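Local coordinates for protein cytochrome c2 (Rhodobacter sphaeroides, PDB 1CXC) that carries electrons through a covalently bound heme c, serving photosynthesis as the donor to oxidised bacteriochlorophyll in purple bacteria, at residues T36-Y41 / A52-Y57; G65-A70 / E89-A94. One frame throughout, in Å; residues are numbered along the deposited sequence.

Contact 1: residues T36-Y41 / A52-Y57. With HEC (heme c), chain B.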
loop_
_atom_site.group_PDB
_atom_site.type_symbol
_atom_site.label_atom_id
_atom_site.label_comp_id
_atom_site.label_asym_id
_atom_site.label_seq_id
_atom_site.Cartn_x
_atom_site.Cartn_y
_atom_site.Cartn_z
ATOM N N THR A 36 9.436 -7.419 3.956
ATOM C CA THR A 36 9.712 -6.150 4.597
ATOM C C THR A 36 8.429 -5.381 4.880
ATOM O O THR A 36 8.346 -4.670 5.876
ATOM C CB THR A 36 10.673 -5.379 3.689
ATOM O OG1 THR A 36 11.880 -6.121 3.783
ATOM C CG2 THR A 36 10.944 -3.948 4.130
ATOM N N GLY A 37 7.566 -5.273 3.880
ATOM C CA GLY A 37 6.299 -4.589 4.047
ATOM C C GLY A 37 5.170 -5.618 4.110
ATOM O O GLY A 37 5.383 -6.817 3.908
ATOM N N PRO A 38 3.929 -5.206 4.415
ATOM C CA PRO A 38 2.809 -6.138 4.585
ATOM C C PRO A 38 2.318 -6.747 3.285
ATOM O O PRO A 38 2.500 -6.199 2.198
ATOM C CB PRO A 38 1.714 -5.268 5.169
ATOM C CG PRO A 38 2.130 -3.833 4.956
ATOM C CD PRO A 38 3.642 -3.872 4.936
ATOM N N ASN A 39 1.558 -7.827 3.388
ATOM C CA ASN A 39 0.928 -8.451 2.238
ATOM C C ASN A 39 -0.139 -7.483 1.748
ATOM O O ASN A 39 -0.844 -6.862 2.566
ATOM C CB ASN A 39 0.271 -9.740 2.705
ATOM C CG ASN A 39 -0.493 -10.538 1.660
ATOM O OD1 ASN A 39 -0.657 -10.156 0.506
ATOM N ND2 ASN A 39 -0.993 -11.690 2.077
ATOM N N LEU A 40 -0.107 -7.124 0.464
ATOM C CA LEU A 40 -1.058 -6.173 -0.085
ATOM C C LEU A 40 -2.372 -6.791 -0.544
ATOM O O LEU A 40 -3.255 -6.092 -1.038
ATOM C CB LEU A 40 -0.354 -5.372 -1.196
ATOM C CG LEU A 40 0.082 -3.911 -0.934
ATOM C CD1 LEU A 40 0.225 -3.558 0.528
ATOM C CD2 LEU A 40 1.298 -3.526 -1.729
ATOM N N TYR A 41 -2.486 -8.125 -0.542
ATOM C CA TYR A 41 -3.752 -8.748 -0.891
ATOM C C TYR A 41 -4.799 -8.311 0.130
ATOM O O TYR A 41 -4.559 -8.333 1.335
ATOM C CB TYR A 41 -3.648 -10.269 -0.847
ATOM C CG TYR A 41 -4.970 -10.950 -1.192
ATOM C CD1 TYR A 41 -5.368 -11.058 -2.504
ATOM C CD2 TYR A 41 -5.824 -11.352 -0.175
ATOM C CE1 TYR A 41 -6.620 -11.533 -2.808
ATOM C CE2 TYR A 41 -7.080 -11.821 -0.477
ATOM C CZ TYR A 41 -7.464 -11.898 -1.788
ATOM O OH TYR A 41 -8.727 -12.353 -2.090
ATOM N N ALA A 52 -3.140 -8.501 9.836
ATOM C CA ALA A 52 -2.894 -9.297 11.035
ATOM C C ALA A 52 -1.536 -9.980 11.194
ATOM O O ALA A 52 -0.959 -10.018 12.287
ATOM C CB ALA A 52 -3.963 -10.375 11.169
ATOM N N ASP A 53 -0.857 -10.322 10.115
ATOM C CA ASP A 53 0.410 -10.996 10.298
ATOM C C ASP A 53 1.600 -10.091 10.101
ATOM O O ASP A 53 2.700 -10.554 9.872
ATOM C CB ASP A 53 0.506 -12.169 9.342
ATOM C CG ASP A 53 0.406 -11.763 7.875
ATOM O OD1 ASP A 53 0.128 -10.598 7.584
ATOM O OD2 ASP A 53 0.202 -12.664 7.074
ATOM N N PHE A 54 1.415 -8.800 9.973
ATOM C CA PHE A 54 2.561 -7.961 9.783
ATOM C C PHE A 54 2.917 -7.347 11.111
ATOM O O PHE A 54 2.148 -6.594 11.695
ATOM C CB PHE A 54 2.266 -6.876 8.748
ATOM C CG PHE A 54 3.477 -6.018 8.428
ATOM C CD1 PHE A 54 4.591 -6.573 7.832
ATOM C CD2 PHE A 54 3.498 -4.691 8.804
ATOM C CE1 PHE A 54 5.721 -5.805 7.624
ATOM C CE2 PHE A 54 4.632 -3.929 8.599
ATOM C CZ PHE A 54 5.740 -4.488 8.007
ATOM N N LYS A 55 4.086 -7.650 11.636
ATOM C CA LYS A 55 4.417 -7.088 12.925
ATOM C C LYS A 55 5.348 -5.885 12.838
ATOM O O LYS A 55 5.546 -5.217 13.850
ATOM C CB LYS A 55 5.047 -8.166 13.805
ATOM C CG LYS A 55 4.141 -9.374 14.013
ATOM C CD LYS A 55 2.887 -9.005 14.805
ATOM C CE LYS A 55 1.986 -10.226 14.974
ATOM N NZ LYS A 55 0.633 -9.837 15.324
ATOM N N GLY A 56 5.546 -5.327 11.641
ATOM C CA GLY A 56 6.471 -4.206 11.544
ATOM C C GLY A 56 5.878 -2.823 11.277
ATOM O O GLY A 56 6.594 -1.920 10.818
ATOM N N TYR A 57 4.622 -2.540 11.646
ATOM C CA TYR A 57 4.113 -1.195 11.381
ATOM C C TYR A 57 4.729 -0.146 12.297
ATOM O O TYR A 57 5.044 -0.414 13.463
ATOM C CB TYR A 57 2.602 -1.116 11.562
ATOM C CG TYR A 57 1.810 -1.803 10.480
ATOM C CD1 TYR A 57 1.796 -1.312 9.182
ATOM C CD2 TYR A 57 1.052 -2.900 10.828
ATOM C CE1 TYR A 57 0.994 -1.946 8.245
ATOM C CE2 TYR A 57 0.254 -3.528 9.902
ATOM C CZ TYR A 57 0.225 -3.036 8.623
ATOM O OH TYR A 57 -0.666 -3.585 7.750
HETATM FE FE HEC B . 5.140 -0.246 0.845
HETATM C CHA HEC B . 3.394 -0.132 3.739
HETATM C CHB HEC B . 2.269 0.203 -0.933
HETATM C CHC HEC B . 6.947 -0.181 -2.068
HETATM C CHD HEC B . 7.996 -1.010 2.569
HETATM N NA HEC B . 3.236 0.023 1.297
HETATM C C1A HEC B . 2.682 0.057 2.567
HETATM C C2A HEC B . 1.252 0.307 2.501
HETATM C C3A HEC B . 0.934 0.430 1.192
HETATM C C4A HEC B . 2.167 0.218 0.453
HETATM C CMA HEC B . -0.429 0.826 0.642
HETATM C CAA HEC B . 0.267 0.333 3.661
HETATM C CBA HEC B . -0.462 -0.998 3.764
HETATM C CGA HEC B . -1.201 -1.251 5.069
HETATM O O1A HEC B . -1.155 -2.365 5.546
HETATM O O2A HEC B . -1.645 -0.288 5.685
HETATM N NB HEC B . 4.708 -0.017 -1.065
HETATM C C1B HEC B . 3.448 0.077 -1.638
HETATM C C2B HEC B . 3.534 0.115 -3.088
HETATM C C3B HEC B . 4.860 0.088 -3.430
HETATM C C4B HEC B . 5.577 -0.009 -2.163
HETATM C CMB HEC B . 2.340 0.183 -4.048
HETATM C CAB HEC B . 5.406 0.211 -4.740
HETATM C CBB HEC B . 5.242 1.427 -5.551
HETATM N NC HEC B . 7.056 -0.492 0.371
HETATM C C1C HEC B . 7.631 -0.415 -0.894
HETATM C C2C HEC B . 9.040 -0.754 -0.844
HETATM C C3C HEC B . 9.336 -0.986 0.456
HETATM C C4C HEC B . 8.100 -0.837 1.200
HETATM C CMC HEC B . 9.938 -1.019 -2.043
HETATM C CAC HEC B . 10.572 -1.349 0.980
HETATM C CBC HEC B . 11.776 -0.554 0.786
HETATM N ND HEC B . 5.588 -0.529 2.725
HETATM C C1D HEC B . 6.821 -0.852 3.288
HETATM C C2D HEC B . 6.742 -0.903 4.731
HETATM C C3D HEC B . 5.472 -0.589 5.068
HETATM C C4D HEC B . 4.754 -0.388 3.823
HETATM C CMD HEC B . 7.883 -1.207 5.700
HETATM C CAD HEC B . 4.986 -0.209 6.458
HETATM C CBD HEC B . 4.851 1.306 6.602
HETATM C CGD HEC B . 4.895 1.821 8.048
HETATM O O1D HEC B . 5.045 3.020 8.232
HETATM O O2D HEC B . 4.442 1.115 8.933
HETATM O O HOH W 1 1.841 -9.351 6.027
#
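Phe54 turns one face of its ring to Pro38, whose CD sits over the ring centre, 3.7 Å from the centroid and 8° off the normal, a CH-pi contact. CG of Phe54 is anti to the backbone N (chi1 -176°), on a CB that points toward 36-41. The backbone N of Gly56 lies against the opposite face, toward the rim, so the phenyl is sandwiched. At its edge, the carbonyl O of Thr36 approaches Phe54 CE1 at 3.4 Å, near the ring plane. Phe54 CD2 in turn rises over the centre of the Tyr57 ring. That tyrosine touches Pro38 CG through CE1 (4.0 Å), and its OH donates to heme propionate O1A at 2.6 Å while accepting from the backbone N of Gln51. Further out, a water bridges the two segments of this one long loop: it accepts from Asn39 N (3.1 Å) and donates to Asp53 OD1 (2.6 Å). Asn39 OD1 accepts from the backbone N of Tyr41, an Asx turn, and from Val22 N. On the heme side, Gly37 CA packs on C2D and the O of Pro38 accepts from ND1 of His19, the predicted axial ligand, an arrangement characteristic of the proximal heme pocket of class I cytochromes c.

Contact 2: residues G65-A70 / E89-A94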
loop_
_atom_site.group_PDB
_atom_site.type_symbol
_atom_site.label_atom_id
_atom_site.label_comp_id
_atom_site.label_asym_id
_atom_site.label_seq_id
_atom_site.Cartn_x
_atom_site.Cartn_y
_atom_site.Cartn_z
ATOM N N GLY A 65 -4.424 4.787 10.937
ATOM C CA GLY A 65 -5.516 3.838 10.872
ATOM C C GLY A 65 -6.500 4.108 12.013
ATOM O O GLY A 65 -7.708 3.905 11.840
ATOM N N ALA A 66 -5.994 4.296 13.249
ATOM C CA ALA A 66 -6.893 4.608 14.380
ATOM C C ALA A 66 -7.746 5.836 14.084
ATOM O O ALA A 66 -8.888 5.923 14.515
ATOM C CB ALA A 66 -6.115 4.929 15.645
ATOM N N LYS A 67 -7.176 6.816 13.392
ATOM C CA LYS A 67 -7.896 8.006 13.010
ATOM C C LYS A 67 -9.015 7.639 12.058
ATOM O O LYS A 67 -9.675 8.523 11.538
ATOM C CB LYS A 67 -6.965 8.971 12.287
ATOM C CG LYS A 67 -6.695 10.267 13.030
ATOM C CD LYS A 67 -5.256 10.325 13.525
ATOM C CE LYS A 67 -5.216 10.483 15.042
ATOM N NZ LYS A 67 -5.079 9.196 15.712
ATOM N N GLY A 68 -8.900 6.495 11.406
ATOM C CA GLY A 68 -9.947 6.096 10.494
ATOM C C GLY A 68 -9.503 6.010 9.039
ATOM O O GLY A 68 -10.313 5.652 8.194
ATOM N N LEU A 69 -8.196 5.994 8.757
ATOM C CA LEU A 69 -7.759 5.896 7.367
ATOM C C LEU A 69 -7.879 4.496 6.771
ATOM O O LEU A 69 -7.539 3.510 7.419
ATOM C CB LEU A 69 -6.313 6.324 7.232
ATOM C CG LEU A 69 -5.612 5.913 5.928
ATOM C CD1 LEU A 69 -6.232 6.642 4.753
ATOM C CD2 LEU A 69 -4.110 6.174 6.005
ATOM N N ALA A 70 -8.701 4.346 5.746
ATOM C CA ALA A 70 -8.865 3.073 5.053
ATOM C C ALA A 70 -8.376 3.336 3.625
ATOM O O ALA A 70 -8.716 4.345 3.019
ATOM C CB ALA A 70 -10.337 2.720 5.033
ATOM N N GLU A 89 0.776 14.759 7.443
ATOM C CA GLU A 89 -0.388 15.583 7.229
ATOM C C GLU A 89 -1.637 14.926 7.745
ATOM O O GLU A 89 -2.565 15.601 8.172
ATOM C CB GLU A 89 -0.551 15.896 5.748
ATOM C CG GLU A 89 0.641 16.656 5.174
ATOM C CD GLU A 89 0.598 16.884 3.664
ATOM N N TYR A 90 -1.840 13.679 7.347
ATOM C CA TYR A 90 -3.017 12.954 7.759
ATOM C C TYR A 90 -3.164 12.916 9.271
ATOM O O TYR A 90 -4.277 12.891 9.789
ATOM C CB TYR A 90 -2.942 11.534 7.225
ATOM C CG TYR A 90 -4.281 10.836 7.320
ATOM C CD1 TYR A 90 -5.219 11.018 6.319
ATOM C CD2 TYR A 90 -4.619 10.151 8.466
ATOM C CE1 TYR A 90 -6.502 10.532 6.483
ATOM C CE2 TYR A 90 -5.898 9.671 8.630
ATOM C CZ TYR A 90 -6.820 9.866 7.641
ATOM O OH TYR A 90 -8.076 9.328 7.772
ATOM N N THR A 91 -2.152 12.352 9.895
ATOM C CA THR A 91 -2.095 12.177 11.326
ATOM C C THR A 91 -2.178 13.498 12.109
ATOM O O THR A 91 -2.713 13.551 13.219
ATOM C CB THR A 91 -0.769 11.449 11.513
ATOM O OG1 THR A 91 -1.052 10.183 12.057
ATOM C CG2 THR A 91 0.242 12.233 12.290
ATOM N N GLY A 92 -1.824 14.629 11.484
ATOM C CA GLY A 92 -1.853 15.888 12.214
ATOM C C GLY A 92 -0.713 15.996 13.225
ATOM O O GLY A 92 -0.540 17.020 13.872
ATOM N N ASP A 93 0.260 15.104 13.125
ATOM C CA ASP A 93 1.395 15.138 14.019
ATOM C C ASP A 93 2.641 15.292 13.164
ATOM O O ASP A 93 3.095 14.342 12.548
ATOM C CB ASP A 93 1.443 13.844 14.788
ATOM C CG ASP A 93 2.759 13.568 15.482
ATOM O OD1 ASP A 93 3.531 14.499 15.669
ATOM O OD2 ASP A 93 2.823 12.547 16.155
ATOM N N ALA A 94 3.368 16.387 13.297
ATOM C CA ALA A 94 4.519 16.600 12.444
ATOM C C ALA A 94 5.674 15.675 12.688
ATOM O O ALA A 94 6.687 15.781 12.023
ATOM C CB ALA A 94 5.028 18.013 12.615
#
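Tyr90 reaches from the last turn of helix 83-91 to the turn that ends helix 59-66, joining two helix C-termini of the cytochrome c fold. Its CB leaves the helix toward the partner turn, and CG lies anti to the backbone N (chi1 -166°). CE2 meets two residues: Leu69 CB at 3.7 Å and, at the ring edge near its plane, Lys67 CB at 3.9 Å. Leu69 CG lies over one face of the ring. Next along, CZ presses on Leu69 CB at 3.6 Å. At the tip, Tyr90 OH sits 3.5 Å from both CA and CB of Leu69 and 3.8 Å from Gly68 C. Leu69 N is just as near Tyr90 OH, but the angle is too poor for a hydrogen bond, so this end of the contact is van der Waals packing.

The turn that receives the tyrosine is a Schellman motif: Gly68, with phi 116°, makes the reversal after the helix. Outside the pair, Ala64 of helix 59-66 also touches Tyr90, and Leu69 is backbone hydrogen-bonded to Ala48. Lys67 runs on past Tyr90 in a bent chain, bringing CD to 4.1 Å from Thr91 O, and its NZ then turns back to hydrogen-bond the carbonyl O of Glu63.

The two contacts follow one another along the chain, contact 1 closing at Tyr57 just before helix 59-66 leads into contact 2. Their centres lie 18 Å apart and their nearest atoms about 9 Å, so they do not touch. The residues between the two segments of contact 1 serve both places: Ala48 meets Leu69 of contact 2, while Arg46 and Gly49 hydrogen-bond the heme. Contact 1 lines the pocket itself, with the side chain of Pro38 about 4 Å from that of His19. Contact 2 stands farther from the heme: the Leu69 side chain is about 7 Å from it and about 12 Å from that of Met100, the other predicted axial ligand.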